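Local coordinates for endo-xylogalacturonan hydrolase A (PDB 4C2L), which hydrolyses the xylose-substituted galacturonic acid backbone of xylogalacturonan, a component of the hairy regions of pectin, as a secreted family 28 glycoside hydrolase, at residues S326-T331 with S356-K361; T254-I259 with N287-D292; K335-V340 with K361-K366. One frame throughout, in Å; residues are numbered along the deposited sequence.

Interaction 1 of 3, residues S326-T331 with S356-K361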
ATOM      1  N   SER A 326       1.084 -16.234 -11.938  1.00 16.52           N
ATOM      2  CA  SER A 326       0.207 -16.964 -12.861  1.00 17.65           C
ATOM      3  C   SER A 326      -0.789 -16.059 -13.570  1.00 18.13           C
ATOM      4  O   SER A 326      -1.351 -15.150 -12.961  1.00 16.66           O
ATOM      5  CB  SER A 326      -0.530 -18.090 -12.130  1.00 18.35           C
ATOM      6  OG  SER A 326      -1.222 -17.621 -10.968  1.00 19.30           O
ATOM      7  N   SER A 327      -0.991 -16.318 -14.863  1.00 18.92           N
ATOM      8  CA  SER A 327      -1.989 -15.622 -15.669  1.00 19.80           C
ATOM      9  C   SER A 327      -1.755 -14.126 -15.691  1.00 19.35           C
ATOM     10  O   SER A 327      -2.576 -13.358 -15.177  1.00 19.35           O
ATOM     11  CB  SER A 327      -3.405 -15.932 -15.168  1.00 21.21           C
ATOM     12  OG  SER A 327      -3.728 -17.295 -15.342  1.00 24.65           O
ATOM     13  N   PHE A 328      -0.616 -13.714 -16.239  1.00 18.97           N
ATOM     14  CA  PHE A 328      -0.348 -12.310 -16.490  1.00 18.85           C
ATOM     15  C   PHE A 328      -0.572 -12.052 -17.975  1.00 20.97           C
ATOM     16  O   PHE A 328      -0.076 -12.801 -18.830  1.00 22.04           O
ATOM     17  CB  PHE A 328       1.093 -11.945 -16.140  1.00 17.27           C
ATOM     18  CG  PHE A 328       1.313 -11.589 -14.689  1.00 16.46           C
ATOM     19  CD1 PHE A 328       0.815 -12.392 -13.661  1.00 16.58           C
ATOM     20  CD2 PHE A 328       2.060 -10.457 -14.355  1.00 16.24           C
ATOM     21  CE1 PHE A 328       1.041 -12.064 -12.327  1.00 15.95           C
ATOM     22  CE2 PHE A 328       2.297 -10.126 -13.022  1.00 16.16           C
ATOM     23  CZ  PHE A 328       1.783 -10.926 -12.008  1.00 16.26           C
ATOM     24  N   SER A 329      -1.289 -10.983 -18.282  1.00 20.29           N
ATOM     25  CA  SER A 329      -1.467 -10.601 -19.678  1.00 21.76           C
ATOM     26  C   SER A 329      -1.299  -9.104 -19.868  1.00 22.23           C
ATOM     27  O   SER A 329      -1.202  -8.348 -18.894  1.00 20.99           O
ATOM     28  CB  SER A 329      -2.826 -11.080 -20.183  1.00 22.83           C
ATOM     29  OG  SER A 329      -3.873 -10.486 -19.432  1.00 25.80           O
ATOM     30  N   GLY A 330      -1.245  -8.683 -21.125  1.00 21.52           N
ATOM     31  CA  GLY A 330      -1.155  -7.279 -21.457  1.00 22.09           C
ATOM     32  C   GLY A 330       0.157  -6.887 -22.088  1.00 22.84           C
ATOM     33  O   GLY A 330       0.911  -7.738 -22.577  1.00 23.66           O
ATOM     34  N   THR A 331       0.421  -5.585 -22.066  1.00 22.18           N
ATOM     35  CA  THR A 331       1.520  -4.984 -22.792  1.00 22.82           C
ATOM     36  C   THR A 331       2.236  -4.034 -21.858  1.00 22.75           C
ATOM     37  O   THR A 331       1.597  -3.212 -21.190  1.00 22.69           O
ATOM     38  CB  THR A 331       0.995  -4.188 -24.017  1.00 23.79           C
ATOM     39  OG1 THR A 331       0.054  -4.996 -24.737  1.00 25.30           O
ATOM     40  CG2 THR A 331       2.122  -3.801 -24.950  1.00 25.08           C
ATOM     41  N   SER A 356       3.647 -19.164 -14.823  1.00 19.03           N
ATOM     42  CA  SER A 356       2.813 -19.845 -15.828  1.00 20.72           C
ATOM     43  C   SER A 356       1.812 -18.861 -16.433  1.00 21.12           C
ATOM     44  O   SER A 356       1.467 -17.852 -15.814  1.00 19.17           O
ATOM     45  CB  SER A 356       2.073 -21.035 -15.231  1.00 21.63           C
ATOM     46  OG  SER A 356       1.183 -20.613 -14.216  1.00 24.60           O
ATOM     47  N   GLY A 357       1.342 -19.158 -17.642  1.00 21.01           N
ATOM     48  CA  GLY A 357       0.394 -18.270 -18.319  1.00 21.94           C
ATOM     49  C   GLY A 357       0.893 -16.839 -18.383  1.00 22.13           C
ATOM     50  O   GLY A 357       0.130 -15.886 -18.161  1.00 23.03           O
ATOM     51  N   PHE A 358       2.178 -16.678 -18.673  1.00 22.11           N
ATOM     52  CA  PHE A 358       2.784 -15.362 -18.730  1.00 23.64           C
ATOM     53  C   PHE A 358       2.745 -14.901 -20.179  1.00 25.41           C
ATOM     54  O   PHE A 358       3.602 -15.277 -20.976  1.00 26.70           O
ATOM     55  CB  PHE A 358       4.221 -15.443 -18.221  1.00 24.00           C
ATOM     56  CG  PHE A 358       4.866 -14.112 -17.975  1.00 24.50           C
ATOM     57  CD1 PHE A 358       4.600 -13.397 -16.814  1.00 23.87           C
ATOM     58  CD2 PHE A 358       5.771 -13.591 -18.891  1.00 25.56           C
ATOM     59  CE1 PHE A 358       5.212 -12.177 -16.580  1.00 25.45           C
ATOM     60  CE2 PHE A 358       6.391 -12.371 -18.666  1.00 27.04           C
ATOM     61  CZ  PHE A 358       6.110 -11.662 -17.506  1.00 26.25           C
ATOM     62  N   ASP A 359       1.740 -14.097 -20.513  1.00 25.61           N
ATOM     63  CA  ASP A 359       1.458 -13.753 -21.909  1.00 28.25           C
ATOM     64  C   ASP A 359       1.722 -12.284 -22.203  1.00 27.98           C
ATOM     65  O   ASP A 359       1.177 -11.723 -23.145  1.00 31.92           O
ATOM     66  CB  ASP A 359       0.011 -14.109 -22.257  1.00 31.03           C
ATOM     67  CG  ASP A 359      -0.244 -15.615 -22.251  1.00 36.23           C
ATOM     68  OD1 ASP A 359       0.731 -16.398 -22.311  1.00 39.51           O
ATOM     69  OD2 ASP A 359      -1.427 -16.022 -22.185  1.00 38.86           O
ATOM     70  N   VAL A 360       2.584 -11.676 -21.405  1.00 25.17           N
ATOM     71  CA  VAL A 360       2.891 -10.260 -21.521  1.00 24.19           C
ATOM     72  C   VAL A 360       3.927  -9.975 -22.604  1.00 24.31           C
ATOM     73  O   VAL A 360       4.942 -10.668 -22.715  1.00 23.70           O
ATOM     74  CB  VAL A 360       3.348  -9.696 -20.153  1.00 23.81           C
ATOM     75  CG1 VAL A 360       3.560  -8.194 -20.237  1.00 25.48           C
ATOM     76  CG2 VAL A 360       2.300 -10.008 -19.099  1.00 22.97           C
ATOM     77  N   LYS A 361       3.660  -8.951 -23.412  1.00 23.53           N
ATOM     78  CA  LYS A 361       4.583  -8.533 -24.459  1.00 24.25           C
ATOM     79  C   LYS A 361       4.944  -7.067 -24.320  1.00 22.89           C
ATOM     80  O   LYS A 361       4.169  -6.284 -23.769  1.00 23.21           O
ATOM     81  CB  LYS A 361       3.953  -8.787 -25.836  1.00 26.25           C
ATOM     82  CG  LYS A 361       3.872 -10.263 -26.205  1.00 30.27           C
ATOM     83  CD  LYS A 361       3.020 -10.491 -27.446  1.00 34.18           C
ATOM     84  CE  LYS A 361       3.397 -11.794 -28.143  1.00 37.64           C
ATOM     85  NZ  LYS A 361       3.536 -12.942 -27.202  1.00 40.43           N
TER
HETATM   86  O   HOH W   1      -1.348 -19.636 -15.466  1.00 32.09           O
HETATM   87  O   HOH W   2       2.322 -15.278 -15.363  1.00 35.72           O
HETATM   88  O   HOH W   3      -1.655 -10.404 -23.428  1.00 37.33           O

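Interaction 2 of 3, residues T254-I259 with N287-D292. With SO4 (sulfate ion), chain I.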
ATOM      1  N   THR A 254      -5.086 -11.592  -6.414  1.00 13.29           N
ATOM      2  CA  THR A 254      -5.713 -11.970  -7.689  1.00 13.90           C
ATOM      3  C   THR A 254      -6.513 -10.811  -8.280  1.00 14.03           C
ATOM      4  O   THR A 254      -7.053  -9.985  -7.545  1.00 14.07           O
ATOM      5  CB  THR A 254      -6.584 -13.238  -7.532  1.00 14.62           C
ATOM      6  OG1 THR A 254      -6.942 -13.748  -8.833  1.00 15.63           O
ATOM      7  CG2 THR A 254      -7.851 -12.954  -6.679  1.00 15.19           C
ATOM      8  N   GLY A 255      -6.569 -10.755  -9.605  1.00 14.03           N
ATOM      9  CA  GLY A 255      -7.434  -9.793 -10.297  1.00 14.34           C
ATOM     10  C   GLY A 255      -6.933  -8.366 -10.232  1.00 14.56           C
ATOM     11  O   GLY A 255      -7.704  -7.441  -9.951  1.00 15.00           O
ATOM     12  N   ALA A 256      -5.645  -8.175 -10.484  1.00 14.47           N
ATOM     13  CA  ALA A 256      -5.048  -6.842 -10.419  1.00 15.65           C
ATOM     14  C   ALA A 256      -4.911  -6.236 -11.802  1.00 16.29           C
ATOM     15  O   ALA A 256      -4.287  -6.819 -12.693  1.00 17.00           O
ATOM     16  CB  ALA A 256      -3.683  -6.891  -9.751  1.00 15.58           C
ATOM     17  N   THR A 257      -5.486  -5.060 -11.975  1.00 15.89           N
ATOM     18  CA  THR A 257      -5.281  -4.305 -13.208  1.00 16.82           C
ATOM     19  C   THR A 257      -4.304  -3.187 -12.900  1.00 17.26           C
ATOM     20  O   THR A 257      -4.626  -2.253 -12.150  1.00 16.93           O
ATOM     21  CB  THR A 257      -6.608  -3.743 -13.725  1.00 18.21           C
ATOM     22  OG1 THR A 257      -7.512  -4.832 -13.937  1.00 19.25           O
ATOM     23  CG2 THR A 257      -6.399  -2.958 -15.060  1.00 18.55           C
ATOM     24  N   MET A 258      -3.105  -3.302 -13.474  1.00 16.29           N
ATOM     25  CA  MET A 258      -1.989  -2.425 -13.190  1.00 17.55           C
ATOM     26  C   MET A 258      -1.724  -1.562 -14.421  1.00 18.72           C
ATOM     27  O   MET A 258      -1.288  -2.060 -15.471  1.00 20.62           O
ATOM     28  CB  MET A 258      -0.746  -3.257 -12.829  1.00 17.67           C
ATOM     29  CG  MET A 258      -0.975  -4.252 -11.688  1.00 17.70           C
ATOM     30  SD  MET A 258      -1.642  -3.513 -10.179  1.00 19.49           S
ATOM     31  CE  MET A 258      -0.222  -2.592  -9.644  1.00 18.60           C
ATOM     32  N   ILE A 259      -2.015  -0.275 -14.284  1.00 17.15           N
ATOM     33  CA  ILE A 259      -1.981   0.665 -15.395  1.00 16.84           C
ATOM     34  C   ILE A 259      -0.884   1.696 -15.144  1.00 16.68           C
ATOM     35  O   ILE A 259      -0.835   2.298 -14.066  1.00 16.14           O
ATOM     36  CB  ILE A 259      -3.343   1.401 -15.502  1.00 17.15           C
ATOM     37  CG1 ILE A 259      -4.489   0.394 -15.679  1.00 17.89           C
ATOM     38  CG2 ILE A 259      -3.298   2.426 -16.627  1.00 17.66           C
ATOM     39  CD1 ILE A 259      -5.870   0.936 -15.342  1.00 19.96           C
ATOM     40  N   ASN A 287      -1.772 -13.638  -9.086  1.00 14.91           N
ATOM     41  CA  ASN A 287      -2.612 -14.312 -10.088  1.00 15.37           C
ATOM     42  C   ASN A 287      -3.503 -13.349 -10.871  1.00 16.56           C
ATOM     43  O   ASN A 287      -4.010 -12.377 -10.312  1.00 15.55           O
ATOM     44  CB  ASN A 287      -3.490 -15.353  -9.394  1.00 16.46           C
ATOM     45  CG  ASN A 287      -4.354 -16.128 -10.371  1.00 17.24           C
ATOM     46  OD1 ASN A 287      -3.844 -16.847 -11.241  1.00 17.15           O
ATOM     47  ND2 ASN A 287      -5.673 -15.990 -10.233  1.00 17.41           N
ATOM     48  N   ASP A 288      -3.706 -13.622 -12.160  1.00 17.26           N
ATOM     49  CA  ASP A 288      -4.697 -12.863 -12.942  1.00 18.83           C
ATOM     50  C   ASP A 288      -4.397 -11.361 -12.932  1.00 17.61           C
ATOM     51  O   ASP A 288      -5.221 -10.546 -12.476  1.00 16.94           O
ATOM     52  CB  ASP A 288      -6.111 -13.113 -12.396  1.00 21.47           C
ATOM     53  CG  ASP A 288      -6.734 -14.402 -12.906  1.00 26.38           C
ATOM     54  OD1 ASP A 288      -6.086 -15.149 -13.681  1.00 29.58           O
ATOM     55  OD2 ASP A 288      -7.894 -14.678 -12.521  1.00 29.58           O
ATOM     56  N   PHE A 289      -3.214 -11.004 -13.407  1.00 15.84           N
ATOM     57  CA  PHE A 289      -2.827  -9.610 -13.556  1.00 16.84           C
ATOM     58  C   PHE A 289      -2.984  -9.164 -14.990  1.00 18.55           C
ATOM     59  O   PHE A 289      -2.608  -9.885 -15.930  1.00 18.47           O
ATOM     60  CB  PHE A 289      -1.373  -9.372 -13.167  1.00 14.97           C
ATOM     61  CG  PHE A 289      -1.148  -9.161 -11.690  1.00 14.68           C
ATOM     62  CD1 PHE A 289      -1.557 -10.112 -10.755  1.00 14.89           C
ATOM     63  CD2 PHE A 289      -0.474  -8.028 -11.243  1.00 14.72           C
ATOM     64  CE1 PHE A 289      -1.330  -9.923  -9.394  1.00 14.44           C
ATOM     65  CE2 PHE A 289      -0.241  -7.827  -9.878  1.00 14.24           C
ATOM     66  CZ  PHE A 289      -0.660  -8.777  -8.958  1.00 14.18           C
ATOM     67  N   THR A 290      -3.528  -7.966 -15.141  1.00 18.21           N
ATOM     68  CA  THR A 290      -3.548  -7.285 -16.426  1.00 20.46           C
ATOM     69  C   THR A 290      -2.538  -6.159 -16.369  1.00 20.66           C
ATOM     70  O   THR A 290      -2.599  -5.291 -15.490  1.00 19.99           O
ATOM     71  CB  THR A 290      -4.966  -6.774 -16.736  1.00 21.95           C
ATOM     72  OG1 THR A 290      -5.842  -7.911 -16.806  1.00 23.66           O
ATOM     73  CG2 THR A 290      -5.000  -6.027 -18.060  1.00 23.45           C
ATOM     74  N   VAL A 291      -1.579  -6.206 -17.283  1.00 20.13           N
ATOM     75  CA  VAL A 291      -0.539  -5.206 -17.380  1.00 22.15           C
ATOM     76  C   VAL A 291      -0.941  -4.258 -18.521  1.00 24.85           C
ATOM     77  O   VAL A 291      -1.149  -4.686 -19.668  1.00 25.18           O
ATOM     78  CB  VAL A 291       0.839  -5.865 -17.648  1.00 23.25           C
ATOM     79  CG1 VAL A 291       1.950  -4.825 -17.701  1.00 25.17           C
ATOM     80  CG2 VAL A 291       1.130  -6.924 -16.579  1.00 23.15           C
ATOM     81  N   ASP A 292      -1.080  -2.980 -18.192  1.00 23.56           N
ATOM     82  CA  ASP A 292      -1.438  -1.965 -19.179  1.00 22.92           C
ATOM     83  C   ASP A 292      -0.424  -0.843 -19.118  1.00 21.24           C
ATOM     84  O   ASP A 292      -0.538   0.071 -18.298  1.00 20.36           O
ATOM     85  CB  ASP A 292      -2.862  -1.463 -18.911  1.00 25.18           C
ATOM     86  CG  ASP A 292      -3.284  -0.324 -19.837  1.00 27.26           C
ATOM     87  OD1 ASP A 292      -2.499   0.076 -20.728  1.00 28.37           O
ATOM     88  OD2 ASP A 292      -4.407   0.190 -19.632  1.00 30.11           O
TER
HETATM   89  S   SO4 I1411      -8.478 -18.083 -12.693  1.00 73.37           S
HETATM   90  O1  SO4 I1411      -8.736 -17.133 -13.798  1.00 70.68           O
HETATM   91  O2  SO4 I1411      -7.696 -19.232 -13.208  1.00 72.09           O
HETATM   92  O3  SO4 I1411      -9.763 -18.571 -12.143  1.00 74.05           O
HETATM   93  O4  SO4 I1411      -7.718 -17.402 -11.622  1.00 68.12           O
HETATM   94  O   HOH W   4      -9.193 -13.056  -9.978  1.00 24.85           O

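Interaction 3 of 3, residues K335-V340 with K361-K366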
ATOM      1  N   LYS A 335       9.465   1.688 -22.134  1.00 22.86           N
ATOM      2  CA  LYS A 335      10.659   2.036 -21.385  1.00 22.17           C
ATOM      3  C   LYS A 335      11.772   0.988 -21.457  1.00 22.42           C
ATOM      4  O   LYS A 335      12.924   1.329 -21.713  1.00 22.65           O
ATOM      5  CB  LYS A 335      10.328   2.324 -19.923  1.00 22.46           C
ATOM      6  CG  LYS A 335      11.547   2.756 -19.137  1.00 23.50           C
ATOM      7  CD  LYS A 335      11.187   3.157 -17.722  1.00 23.11           C
ATOM      8  CE  LYS A 335      12.411   3.718 -17.024  1.00 23.92           C
ATOM      9  NZ  LYS A 335      12.042   4.133 -15.648  1.00 24.39           N
ATOM     10  N   TYR A 336      11.427  -0.270 -21.197  1.00 21.72           N
ATOM     11  CA  TYR A 336      12.440  -1.335 -21.146  1.00 21.62           C
ATOM     12  C   TYR A 336      12.355  -2.314 -22.312  1.00 22.14           C
ATOM     13  O   TYR A 336      13.137  -3.269 -22.384  1.00 22.51           O
ATOM     14  CB  TYR A 336      12.353  -2.098 -19.822  1.00 21.11           C
ATOM     15  CG  TYR A 336      12.657  -1.253 -18.611  1.00 21.26           C
ATOM     16  CD1 TYR A 336      13.905  -0.649 -18.451  1.00 22.23           C
ATOM     17  CD2 TYR A 336      11.697  -1.069 -17.613  1.00 20.98           C
ATOM     18  CE1 TYR A 336      14.190   0.121 -17.326  1.00 23.15           C
ATOM     19  CE2 TYR A 336      11.975  -0.305 -16.487  1.00 22.34           C
ATOM     20  CZ  TYR A 336      13.213   0.287 -16.349  1.00 23.68           C
ATOM     21  OH  TYR A 336      13.479   1.044 -15.230  1.00 25.04           O
ATOM     22  N   ASP A 337      11.407  -2.073 -23.215  1.00 22.68           N
ATOM     23  CA  ASP A 337      11.244  -2.861 -24.429  1.00 23.69           C
ATOM     24  C   ASP A 337      12.636  -3.239 -24.964  1.00 23.57           C
ATOM     25  O   ASP A 337      13.474  -2.363 -25.173  1.00 23.60           O
ATOM     26  CB  ASP A 337      10.456  -2.026 -25.448  1.00 23.68           C
ATOM     27  CG  ASP A 337       9.923  -2.846 -26.610  1.00 25.04           C
ATOM     28  OD1 ASP A 337      10.549  -3.863 -26.977  1.00 26.22           O
ATOM     29  OD2 ASP A 337       8.860  -2.478 -27.163  1.00 25.66           O
ATOM     30  N   PRO A 338      12.897  -4.545 -25.193  1.00 23.02           N
ATOM     31  CA  PRO A 338      12.039  -5.737 -25.243  1.00 21.75           C
ATOM     32  C   PRO A 338      11.814  -6.480 -23.911  1.00 21.02           C
ATOM     33  O   PRO A 338      11.089  -7.476 -23.881  1.00 21.15           O
ATOM     34  CB  PRO A 338      12.815  -6.653 -26.187  1.00 21.61           C
ATOM     35  CG  PRO A 338      14.236  -6.340 -25.875  1.00 22.27           C
ATOM     36  CD  PRO A 338      14.291  -4.868 -25.559  1.00 23.29           C
ATOM     37  N   VAL A 339      12.425  -5.986 -22.840  1.00 21.14           N
ATOM     38  CA  VAL A 339      12.376  -6.653 -21.538  1.00 19.76           C
ATOM     39  C   VAL A 339      11.033  -6.388 -20.854  1.00 20.23           C
ATOM     40  O   VAL A 339      10.644  -5.229 -20.686  1.00 21.25           O
ATOM     41  CB  VAL A 339      13.547  -6.190 -20.638  1.00 20.41           C
ATOM     42  CG1 VAL A 339      13.497  -6.889 -19.284  1.00 19.17           C
ATOM     43  CG2 VAL A 339      14.883  -6.459 -21.329  1.00 20.08           C
ATOM     44  N   VAL A 340      10.341  -7.459 -20.471  1.00 18.22           N
ATOM     45  CA  VAL A 340       9.041  -7.348 -19.785  1.00 18.13           C
ATOM     46  C   VAL A 340       9.131  -7.727 -18.300  1.00 17.98           C
ATOM     47  O   VAL A 340       8.184  -7.502 -17.537  1.00 17.84           O
ATOM     48  CB  VAL A 340       7.957  -8.198 -20.474  1.00 17.98           C
ATOM     49  CG1 VAL A 340       7.780  -7.760 -21.930  1.00 17.66           C
ATOM     50  CG2 VAL A 340       8.297  -9.687 -20.395  1.00 18.48           C
ATOM     51  N   LYS A 361       3.660  -8.951 -23.412  1.00 23.53           N
ATOM     52  CA  LYS A 361       4.583  -8.533 -24.459  1.00 24.25           C
ATOM     53  C   LYS A 361       4.944  -7.067 -24.320  1.00 22.89           C
ATOM     54  O   LYS A 361       4.169  -6.284 -23.769  1.00 23.21           O
ATOM     55  CB  LYS A 361       3.953  -8.787 -25.836  1.00 26.25           C
ATOM     56  CG  LYS A 361       3.872 -10.263 -26.205  1.00 30.27           C
ATOM     57  CD  LYS A 361       3.020 -10.491 -27.446  1.00 34.18           C
ATOM     58  CE  LYS A 361       3.397 -11.794 -28.143  1.00 37.64           C
ATOM     59  NZ  LYS A 361       3.536 -12.942 -27.202  1.00 40.43           N
ATOM     60  N   ALA A 362       6.121  -6.702 -24.820  1.00 21.46           N
ATOM     61  CA  ALA A 362       6.513  -5.309 -24.959  1.00 21.75           C
ATOM     62  C   ALA A 362       5.774  -4.730 -26.192  1.00 22.65           C
ATOM     63  O   ALA A 362       5.192  -5.492 -26.952  1.00 22.56           O
ATOM     64  CB  ALA A 362       8.019  -5.210 -25.108  1.00 21.31           C
ATOM     65  N   PRO A 363       5.751  -3.393 -26.355  1.00 23.82           N
ATOM     66  CA  PRO A 363       5.077  -2.799 -27.525  1.00 24.87           C
ATOM     67  C   PRO A 363       5.563  -3.350 -28.881  1.00 26.60           C
ATOM     68  O   PRO A 363       4.754  -3.514 -29.796  1.00 28.57           O
ATOM     69  CB  PRO A 363       5.405  -1.313 -27.378  1.00 25.02           C
ATOM     70  CG  PRO A 363       5.420  -1.123 -25.885  1.00 23.67           C
ATOM     71  CD  PRO A 363       6.148  -2.350 -25.387  1.00 23.31           C
ATOM     72  N   SER A 364       6.857  -3.638 -28.986  1.00 27.72           N
ATOM     73  CA  SER A 364       7.456  -4.268 -30.176  1.00 28.75           C
ATOM     74  C   SER A 364       6.926  -5.669 -30.490  1.00 29.40           C
ATOM     75  O   SER A 364       7.146  -6.186 -31.590  1.00 30.29           O
ATOM     76  CB  SER A 364       8.965  -4.362 -29.992  1.00 29.17           C
ATOM     77  OG  SER A 364       9.281  -5.284 -28.948  1.00 28.41           O
ATOM     78  N   GLY A 365       6.259  -6.296 -29.524  1.00 29.03           N
ATOM     79  CA  GLY A 365       5.804  -7.676 -29.664  1.00 27.25           C
ATOM     80  C   GLY A 365       6.764  -8.675 -29.024  1.00 26.92           C
ATOM     81  O   GLY A 365       6.420  -9.841 -28.856  1.00 27.42           O
ATOM     82  N   LYS A 366       7.962  -8.223 -28.665  1.00 26.98           N
ATOM     83  CA  LYS A 366       8.941  -9.087 -27.996  1.00 29.23           C
ATOM     84  C   LYS A 366       8.601  -9.273 -26.516  1.00 29.07           C
ATOM     85  O   LYS A 366       7.749  -8.548 -25.983  1.00 28.06           O
ATOM     86  CB  LYS A 366      10.349  -8.534 -28.178  1.00 31.37           C
ATOM     87  CG  LYS A 366      10.852  -8.721 -29.601  1.00 33.91           C
ATOM     88  CD  LYS A 366      12.032  -7.821 -29.903  1.00 37.18           C
ATOM     89  CE  LYS A 366      12.525  -8.057 -31.321  1.00 38.86           C
ATOM     90  NZ  LYS A 366      13.824  -7.363 -31.547  1.00 41.32           N
TER

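Interaction 1 of 3, residues S326-T331 with S356-K361
Ser327 N donates to Ser356 O at 3.0 Å, the first of four backbone hydrogen bonds that join 326-331 to 356-361 in parallel. Phe328 N follows with a bond to Gly357 O, bent to 131° at the hydrogen. The donors then change sides: Asp359 N reaches Phe328 O over 2.8 Å and Lys361 N reaches Gly330 O over 3.1 Å, both straighter than the first two. Three waters complete the set. One donates to Ser356 O, giving that carbonyl a second donor, and accepts only weakly from Phe328 N. Another accepts from Gly330 N at 2.9 Å and donates to Asp359 O, so it bridges the two chains beside the corner at Gly330. The third lies between the hydroxyls of Ser327, to which it is weakly bound, and Ser356. Ser326 OG instead has its polar partner in Asn287 OD1 of the preceding strand. The apolar contact is made by Phe328 CB, which touches Val360 CG2 at 3.7 Å and Phe358 CD1 at 3.9 Å. With CG anti to the carbonyl carbon (chi1 -86°), the Phe328 ring stacks on Phe289. Ser327 and Gly357, opposite each other in the register, both take positive phi, and the second chain turns its corner at Gly357. In-register parallel strands, with like residues (Phe328 and Phe358, Ser326 and Ser356) paired on successive turns, are characteristic of the right-handed parallel beta-helix of family 28 glycoside hydrolases.

Interaction 2 of 3, residues T254-I259 with N287-D292
Ala256 CB rests over the centre of the Phe289 ring, 3.5 Å from the ring centroid and 9° off its normal, a CH-pi contact. Met258 extends this apolar side: its CG approaches Phe289 CD2 at 3.8 Å, coming in obliquely. Ala256 also leans on Ile227 of the strand before.

The backbone hydrogen bonds are those of parallel strands. Thr290 N to Ala256 O, Met258 N to Thr290 O and Asp292 N to Met258 O are short and straight, the second at 2.9 Å and 174°. Toward Thr254 the geometry is poorer: Gly255 N still reaches Asn287 O at 3.1 Å, but the bond from Ala256 N to Asp288 O is weak, where Gly255 and Asp288 take positive phi and the second chain turns a corner at Asp288.

Polar side chains gather at this corner. Asn287 CG is anti to the backbone N (chi1 -178°), and the side chain runs alongside that of Thr254. Asn287 ND2 donates to Thr254 OG1 at 2.9 Å and, at 2.8 Å, to O4 of a sulfate ion, probably from the crystallisation liquor; Asn287 OD1 is taken by Ser326 OG. A water joins Thr254 OG1 to Asp288 OD2.

The chemistry is therefore divided: apolar groups meet on the Ala256, Met258 and Phe289 face, while at the Asp288 corner an amide bonded on both its nitrogen and its oxygen links three successive strands.

Interaction 3 of 3, residues K335-V340 with K361-K366
Asp337 reaches into the turn formed by Ala362 to Gly365 and binds it with both carboxylate oxygens. Its CB lies 4.0 Å from Ala362 CB. Because CG is anti to the backbone N (chi1 -166°), the carboxylate carbon comes closer still, 3.4 Å from the same methyl. From there the tip divides. OD1 accepts from Ser364 OG at 2.7 Å, and OD2 accepts from Ser364 N at 2.9 Å, with 159° at the hydrogen; each oxygen uses its syn lone pair. OD2 also lies 3.2 Å from Pro363 CD, a close contact with the ring carbon. Ser364 OG in turn accepts from Lys366 N, an ST turn that adds a second bond to the hydroxyl. Beside this polar grip, Pro338, which follows a cis peptide bond, sets its CB 3.7 Å from Lys366 CB, and Val340 CG1 packs against Ala362 N at 3.5 Å. That N-H is used within its own segment, donating to Lys366 O. The ammonium of Lys366 stands away, its NZ 6.6 Å from Asp337 OD1. Neutral donors, a hydroxyl and a peptide N-H, thus hold the carboxylate in a bidentate grip that fixes its rotation and ties the type I turn to the loop just before strand 339-344.

In the fold
Interactions 1 and 2 lie on two strand pairs of one run of parallel strands, joined through the neighbours 279-294 and 319-329. Interaction 2, nearer the chain's centre and partly buried, covers more area (511 against 439 Å²) and has straight bonds from Ala256 O onward but a weak one near its corner; interaction 1 is a surface contact and leans more on water. Interaction 3, also partly buried, is the farthest from the centre and the smallest, 289 Å². It shares Lys361 with interaction 1 and touches it through Phe358 and Val340, but replaces strand pairing with a side-chain carboxylate gripping a turn. Interactions 2 and 3 do not touch.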